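Side-chain contacts in ParM protein (PDB 3JS6), which probably polymerises into dynamic actin-like filaments that segregate plasmid DNA in Staphylococcus aureus: residues Lys90-Leu95 against Ala131-Leu136; Lys139-Glu144 against Lys150-Lys155. All coordinates share one frame; numbering follows the deposited sequence.

In the fold
Contacts 1 and 2 follow one another along the chain, the first loop closing before the second opens, and their centres lie about 15 Å apart. Contact 1 brings the start of helix 90-104 against helix 128-137; the 35 residues between its segments include strand 111-120. Only a short loop separates helix 128-137 from strand 141-145, and contact 2 then zips this strand to strand 148-161, with five residues between the two segments. Leu136 O of contact 1 packs 3.0 Å from Arg141 NH2 of contact 2, an atom that forms a salt bridge with Glu97 on helix 90-104. The two contacts thus join the helices and sheet of the actin-like N-terminal region.

Contact 1 (Lys90-Leu95 against Ala131-Leu136); sequences KSFKDL and AKFEKL
Phe92 and Leu136 reach toward each other between two helices whose axes approach to 11.6 Å at 45°, so side chains rather than backbones bridge the gap. With its CG anti to the backbone N (chi1 -179°), the Phe92 ring is carried toward helix 128-137 and offers it an edge. CD1 of Leu136 sits at that edge near the ring plane, 4.0 Å from Phe92 CE1. Phe133 CE2 lies in the same plane, 4.0 Å from Phe92 CZ. The two phenyl rings meet obliquely, their planes at 54° and their centroids 6.0 Å apart, leaving one corner of Phe133 to do the touching. Leu136 forks over two neighbours, for its other methyl, CD2, meets the aliphatic part of Lys93, whose side chain runs across it at about a right angle. The packing there is tight, with Leu136 CD2 only 3.4 Å from Lys93 CD and equally near Lys93 CG. Tyr87 meets both phenyl rings, and Phe11 packs edge-to-face with Phe92, enlarging the aromatic cluster; Phe133 also rests on Thr118 and Met120 of strand 111-120. No hydrogen bond or salt bridge spans the two segments. Their cohesion therefore rests on apolar packing, the rings being buried while the methylenes of Lys93 extend the hydrophobic surface at the more exposed border.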
loop_
_atom_site.group_PDB
_atom_site.type_symbol
_atom_site.label_atom_id
_atom_site.label_comp_id
_atom_site.label_asym_id
_atom_site.label_seq_id
_atom_site.Cartn_x
_atom_site.Cartn_y
_atom_site.Cartn_z
ATOM N N LYS A 90 5.164 -14.426 12.682
ATOM C CA LYS A 90 3.845 -14.363 13.323
ATOM C C LYS A 90 3.167 -13.009 13.164
ATOM O O LYS A 90 1.996 -12.934 12.810
ATOM C CB LYS A 90 3.999 -14.684 14.808
ATOM C CG LYS A 90 2.850 -14.253 15.677
ATOM C CD LYS A 90 1.810 -15.324 15.786
ATOM C CE LYS A 90 0.843 -14.974 16.899
ATOM N NZ LYS A 90 1.541 -14.867 18.186
ATOM N N SER A 91 3.916 -11.955 13.457
ATOM C CA SER A 91 3.493 -10.561 13.346
ATOM C C SER A 91 2.739 -10.279 12.035
ATOM O O SER A 91 1.616 -9.742 12.007
ATOM C CB SER A 91 4.754 -9.677 13.365
ATOM O OG SER A 91 4.438 -8.346 13.650
ATOM N N PHE A 92 3.397 -10.610 10.936
ATOM C CA PHE A 92 2.831 -10.363 9.621
ATOM C C PHE A 92 1.681 -11.301 9.327
ATOM O O PHE A 92 0.665 -10.882 8.759
ATOM C CB PHE A 92 3.909 -10.494 8.539
ATOM C CG PHE A 92 3.401 -10.224 7.144
ATOM C CD1 PHE A 92 3.107 -11.272 6.280
ATOM C CD2 PHE A 92 3.216 -8.923 6.704
ATOM C CE1 PHE A 92 2.642 -11.027 4.991
ATOM C CE2 PHE A 92 2.749 -8.671 5.411
ATOM C CZ PHE A 92 2.463 -9.731 4.558
ATOM N N LYS A 93 1.828 -12.569 9.690
ATOM C CA LYS A 93 0.738 -13.502 9.448
ATOM C C LYS A 93 -0.533 -13.048 10.155
ATOM O O LYS A 93 -1.616 -13.164 9.593
ATOM C CB LYS A 93 1.121 -14.916 9.888
ATOM C CG LYS A 93 2.174 -15.521 8.967
ATOM C CD LYS A 93 2.435 -16.991 9.241
ATOM C CE LYS A 93 3.325 -17.209 10.433
ATOM N NZ LYS A 93 3.681 -18.651 10.513
ATOM N N ASP A 94 -0.406 -12.524 11.376
ATOM C CA ASP A 94 -1.580 -12.059 12.115
ATOM C C ASP A 94 -2.165 -10.811 11.437
ATOM O O ASP A 94 -3.387 -10.653 11.351
ATOM C CB ASP A 94 -1.218 -11.735 13.575
ATOM C CG ASP A 94 -0.935 -12.995 14.419
ATOM O OD1 ASP A 94 -0.357 -12.862 15.520
ATOM O OD2 ASP A 94 -1.299 -14.116 13.998
ATOM N N LEU A 95 -1.288 -9.927 10.970
ATOM C CA LEU A 95 -1.698 -8.719 10.274
ATOM C C LEU A 95 -2.551 -9.110 9.041
ATOM O O LEU A 95 -3.596 -8.509 8.769
ATOM C CB LEU A 95 -0.475 -7.943 9.802
ATOM C CG LEU A 95 -0.753 -6.686 8.945
ATOM C CD1 LEU A 95 -1.411 -5.591 9.814
ATOM C CD2 LEU A 95 0.563 -6.165 8.359
ATOM N N ALA A 131 5.580 -17.963 -3.245
ATOM C CA ALA A 131 4.907 -19.215 -2.891
ATOM C C ALA A 131 4.384 -19.178 -1.457
ATOM O O ALA A 131 3.259 -19.588 -1.191
ATOM C CB ALA A 131 5.854 -20.392 -3.057
ATOM N N LYS A 132 5.198 -18.704 -0.523
ATOM C CA LYS A 132 4.760 -18.632 0.863
ATOM C C LYS A 132 3.687 -17.565 1.094
ATOM O O LYS A 132 2.836 -17.735 1.950
ATOM C CB LYS A 132 5.958 -18.368 1.780
ATOM C CG LYS A 132 6.885 -19.581 1.896
ATOM C CD LYS A 132 8.063 -19.344 2.849
ATOM C CE LYS A 132 8.957 -18.216 2.371
ATOM N NZ LYS A 132 10.152 -18.065 3.253
ATOM N N PHE A 133 3.726 -16.467 0.343
ATOM C CA PHE A 133 2.721 -15.407 0.532
ATOM C C PHE A 133 1.391 -15.937 0.000
ATOM O O PHE A 133 0.355 -15.803 0.648
ATOM C CB PHE A 133 3.137 -14.161 -0.237
ATOM C CG PHE A 133 2.293 -12.939 0.044
ATOM C CD1 PHE A 133 2.350 -11.850 -0.824
ATOM C CD2 PHE A 133 1.522 -12.841 1.192
ATOM C CE1 PHE A 133 1.655 -10.672 -0.557
ATOM C CE2 PHE A 133 0.826 -11.673 1.478
ATOM C CZ PHE A 133 0.892 -10.587 0.603
ATOM N N GLU A 134 1.420 -16.544 -1.184
ATOM C CA GLU A 134 0.199 -17.080 -1.755
ATOM C C GLU A 134 -0.355 -18.165 -0.838
ATOM O O GLU A 134 -1.570 -18.358 -0.763
ATOM C CB GLU A 134 0.448 -17.600 -3.187
ATOM C CG GLU A 134 0.426 -19.111 -3.368
ATOM C CD GLU A 134 -0.961 -19.735 -3.221
ATOM O OE1 GLU A 134 -1.902 -19.316 -3.942
ATOM O OE2 GLU A 134 -1.098 -20.659 -2.387
ATOM N N LYS A 135 0.518 -18.882 -0.132
ATOM C CA LYS A 135 0.030 -19.913 0.786
ATOM C C LYS A 135 -0.651 -19.286 2.020
ATOM O O LYS A 135 -1.577 -19.851 2.601
ATOM C CB LYS A 135 1.176 -20.820 1.241
ATOM C CG LYS A 135 1.325 -22.081 0.421
ATOM C CD LYS A 135 2.393 -23.003 1.011
ATOM C CE LYS A 135 2.096 -23.316 2.484
ATOM N NZ LYS A 135 3.132 -24.183 3.134
ATOM N N LEU A 136 -0.187 -18.117 2.432
ATOM C CA LEU A 136 -0.810 -17.465 3.564
ATOM C C LEU A 136 -2.217 -17.005 3.142
ATOM O O LEU A 136 -3.179 -17.153 3.881
ATOM C CB LEU A 136 0.007 -16.237 3.985
ATOM C CG LEU A 136 1.346 -16.402 4.710
ATOM C CD1 LEU A 136 2.023 -15.025 4.859
ATOM C CD2 LEU A 136 1.116 -17.035 6.087
#

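Contact 2 (Lys139-Glu144 against Lys150-Lys155); sequences KSRLIE and KTINVK
Lys139 meets Val154 through its backbone carbonyl, Lys139 O lying 3.3 Å from Val154 CG2, while its own side chain lays CG over one face of the Arg141 guanidinium. At Ser140 the hydroxyl faces Asn153, whose ND2 is modelled as a donor to Ser140 OG, but at 2.4 Å the pair is too short for the bond to be taken as certain. A water joins Ser140 OG to Val154 N, from which it accepts a hydrogen bond. Arg141 opens the regular ladder: its N and O both bond Ile152, and the Ile152 N to Arg141 O bond is 2.8 Å long with an N-H...O angle of 165°. Bends at chi2 and chi3 fold the Arg141 side chain back so that Val154 CG2 sits at the guanidinium edge, closest to NH1, while NH2 forms a salt bridge to Glu97. Leu142, on the other face of the sheet, forms a non-hydrogen-bonded pair with Thr151 and places CD1 3.4 Å from Lys150 O. Ile143 bonds Lys150 twice through the backbone, with an N-H...O angle of 171° from Ile143 N to Lys150 O, and its CD1 touches Ile152 CD1 at 3.7 Å, on the face packed against helix 90-104. The alternating pairs make an antiparallel ladder, and the short turn between consecutive strands 141-145 and 148-161 makes it a beta hairpin, which fits between strands 52-56 and 111-120 in the sheet of this actin-like N-terminal region.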
loop_
_atom_site.group_PDB
_atom_site.type_symbol
_atom_site.label_atom_id
_atom_site.label_comp_id
_atom_site.label_asym_id
_atom_site.label_seq_id
_atom_site.Cartn_x
_atom_site.Cartn_y
_atom_site.Cartn_z
ATOM N N LYS A 139 -6.505 -19.699 1.553
ATOM C CA LYS A 139 -7.060 -20.656 2.499
ATOM C C LYS A 139 -8.340 -20.131 3.123
ATOM O O LYS A 139 -8.599 -18.929 3.126
ATOM C CB LYS A 139 -6.057 -20.992 3.612
ATOM C CG LYS A 139 -5.731 -19.859 4.556
ATOM C CD LYS A 139 -4.670 -20.294 5.563
ATOM C CE LYS A 139 -4.139 -19.102 6.356
ATOM N NZ LYS A 139 -3.054 -19.501 7.277
ATOM N N SER A 140 -9.147 -21.047 3.633
ATOM C CA SER A 140 -10.392 -20.688 4.277
ATOM C C SER A 140 -10.094 -20.383 5.720
ATOM O O SER A 140 -9.100 -20.857 6.252
ATOM C CB SER A 140 -11.387 -21.856 4.223
ATOM O OG SER A 140 -12.000 -21.921 2.950
ATOM N N ARG A 141 -10.946 -19.576 6.348
ATOM C CA ARG A 141 -10.731 -19.312 7.763
ATOM C C ARG A 141 -11.943 -18.702 8.424
ATOM O O ARG A 141 -12.746 -18.049 7.778
ATOM C CB ARG A 141 -9.530 -18.395 7.957
ATOM C CG ARG A 141 -9.659 -16.989 7.393
ATOM C CD ARG A 141 -9.010 -16.939 6.012
ATOM N NE ARG A 141 -7.586 -16.598 6.146
ATOM C CZ ARG A 141 -6.774 -16.193 5.163
ATOM N NH1 ARG A 141 -7.248 -16.064 3.926
ATOM N NH2 ARG A 141 -5.491 -15.924 5.420
ATOM N N LEU A 142 -12.080 -18.933 9.713
ATOM C CA LEU A 142 -13.168 -18.372 10.483
ATOM C C LEU A 142 -12.587 -17.174 11.239
ATOM O O LEU A 142 -11.609 -17.302 11.993
ATOM C CB LEU A 142 -13.696 -19.380 11.505
ATOM C CG LEU A 142 -14.751 -18.744 12.429
ATOM C CD1 LEU A 142 -15.997 -18.462 11.608
ATOM C CD2 LEU A 142 -15.093 -19.665 13.603
ATOM N N ILE A 143 -13.168 -16.008 11.038
ATOM C CA ILE A 143 -12.676 -14.842 11.753
ATOM C C ILE A 143 -13.870 -14.169 12.405
ATOM O O ILE A 143 -14.906 -13.955 11.778
ATOM C CB ILE A 143 -11.977 -13.829 10.813
ATOM C CG1 ILE A 143 -10.748 -14.476 10.175
ATOM C CG2 ILE A 143 -11.582 -12.562 11.602
ATOM C CD1 ILE A 143 -10.078 -13.570 9.187
ATOM N N GLU A 144 -13.713 -13.838 13.677
ATOM C CA GLU A 144 -14.763 -13.168 14.420
ATOM C C GLU A 144 -14.245 -11.741 14.621
ATOM O O GLU A 144 -13.199 -11.544 15.261
ATOM C CB GLU A 144 -14.944 -13.867 15.773
ATOM C CG GLU A 144 -16.235 -13.554 16.481
ATOM C CD GLU A 144 -16.191 -13.951 17.938
ATOM O OE1 GLU A 144 -15.831 -13.100 18.787
ATOM O OE2 GLU A 144 -16.504 -15.118 18.232
ATOM N N LYS A 150 -17.412 -14.535 10.684
ATOM C CA LYS A 150 -17.448 -14.542 9.220
ATOM C C LYS A 150 -16.655 -15.754 8.806
ATOM O O LYS A 150 -15.553 -15.981 9.324
ATOM C CB LYS A 150 -16.773 -13.303 8.615
ATOM C CG LYS A 150 -17.528 -11.994 8.814
ATOM C CD LYS A 150 -18.909 -12.037 8.201
ATOM C CE LYS A 150 -19.630 -10.720 8.428
ATOM N NZ LYS A 150 -21.014 -10.722 7.883
ATOM N N THR A 151 -17.222 -16.533 7.891
ATOM C CA THR A 151 -16.563 -17.699 7.340
ATOM C C THR A 151 -16.001 -17.183 6.031
ATOM O O THR A 151 -16.761 -16.742 5.167
ATOM C CB THR A 151 -17.571 -18.824 7.019
ATOM O OG1 THR A 151 -18.135 -19.318 8.235
ATOM C CG2 THR A 151 -16.888 -19.955 6.275
ATOM N N ILE A 152 -14.685 -17.245 5.867
ATOM C CA ILE A 152 -14.071 -16.719 4.656
ATOM C C ILE A 152 -13.430 -17.776 3.780
ATOM O O ILE A 152 -12.478 -18.446 4.198
ATOM C CB ILE A 152 -12.993 -15.670 5.012
ATOM C CG1 ILE A 152 -13.661 -14.492 5.728
ATOM C CG2 ILE A 152 -12.255 -15.210 3.749
ATOM C CD1 ILE A 152 -12.954 -14.055 6.978
ATOM N N ASN A 153 -13.929 -17.922 2.568
ATOM C CA ASN A 153 -13.374 -18.870 1.605
ATOM C C ASN A 153 -12.648 -18.113 0.497
ATOM O O ASN A 153 -13.186 -17.156 -0.051
ATOM C CB ASN A 153 -14.475 -19.777 1.052
ATOM C CG ASN A 153 -15.163 -20.585 2.136
ATOM O OD1 ASN A 153 -16.379 -20.499 2.310
ATOM N ND2 ASN A 153 -14.388 -21.389 2.855
ATOM N N VAL A 154 -11.441 -18.520 0.165
ATOM C CA VAL A 154 -10.699 -17.843 -0.886
ATOM C C VAL A 154 -10.751 -18.707 -2.146
ATOM O O VAL A 154 -10.263 -19.842 -2.160
ATOM C CB VAL A 154 -9.241 -17.600 -0.469
ATOM C CG1 VAL A 154 -8.477 -16.958 -1.618
ATOM C CG2 VAL A 154 -9.208 -16.653 0.756
ATOM N N LYS A 155 -11.329 -18.153 -3.197
ATOM C CA LYS A 155 -11.506 -18.870 -4.462
ATOM C C LYS A 155 -10.380 -18.647 -5.443
ATOM O O LYS A 155 -10.303 -19.330 -6.470
ATOM C CB LYS A 155 -12.815 -18.429 -5.106
ATOM C CG LYS A 155 -14.012 -18.628 -4.212
ATOM C CD LYS A 155 -14.081 -20.056 -3.710
ATOM C CE LYS A 155 -15.307 -20.265 -2.839
ATOM N NZ LYS A 155 -15.430 -21.693 -2.396
HETATM O O HOH W 1 -10.944 -21.291 0.788
#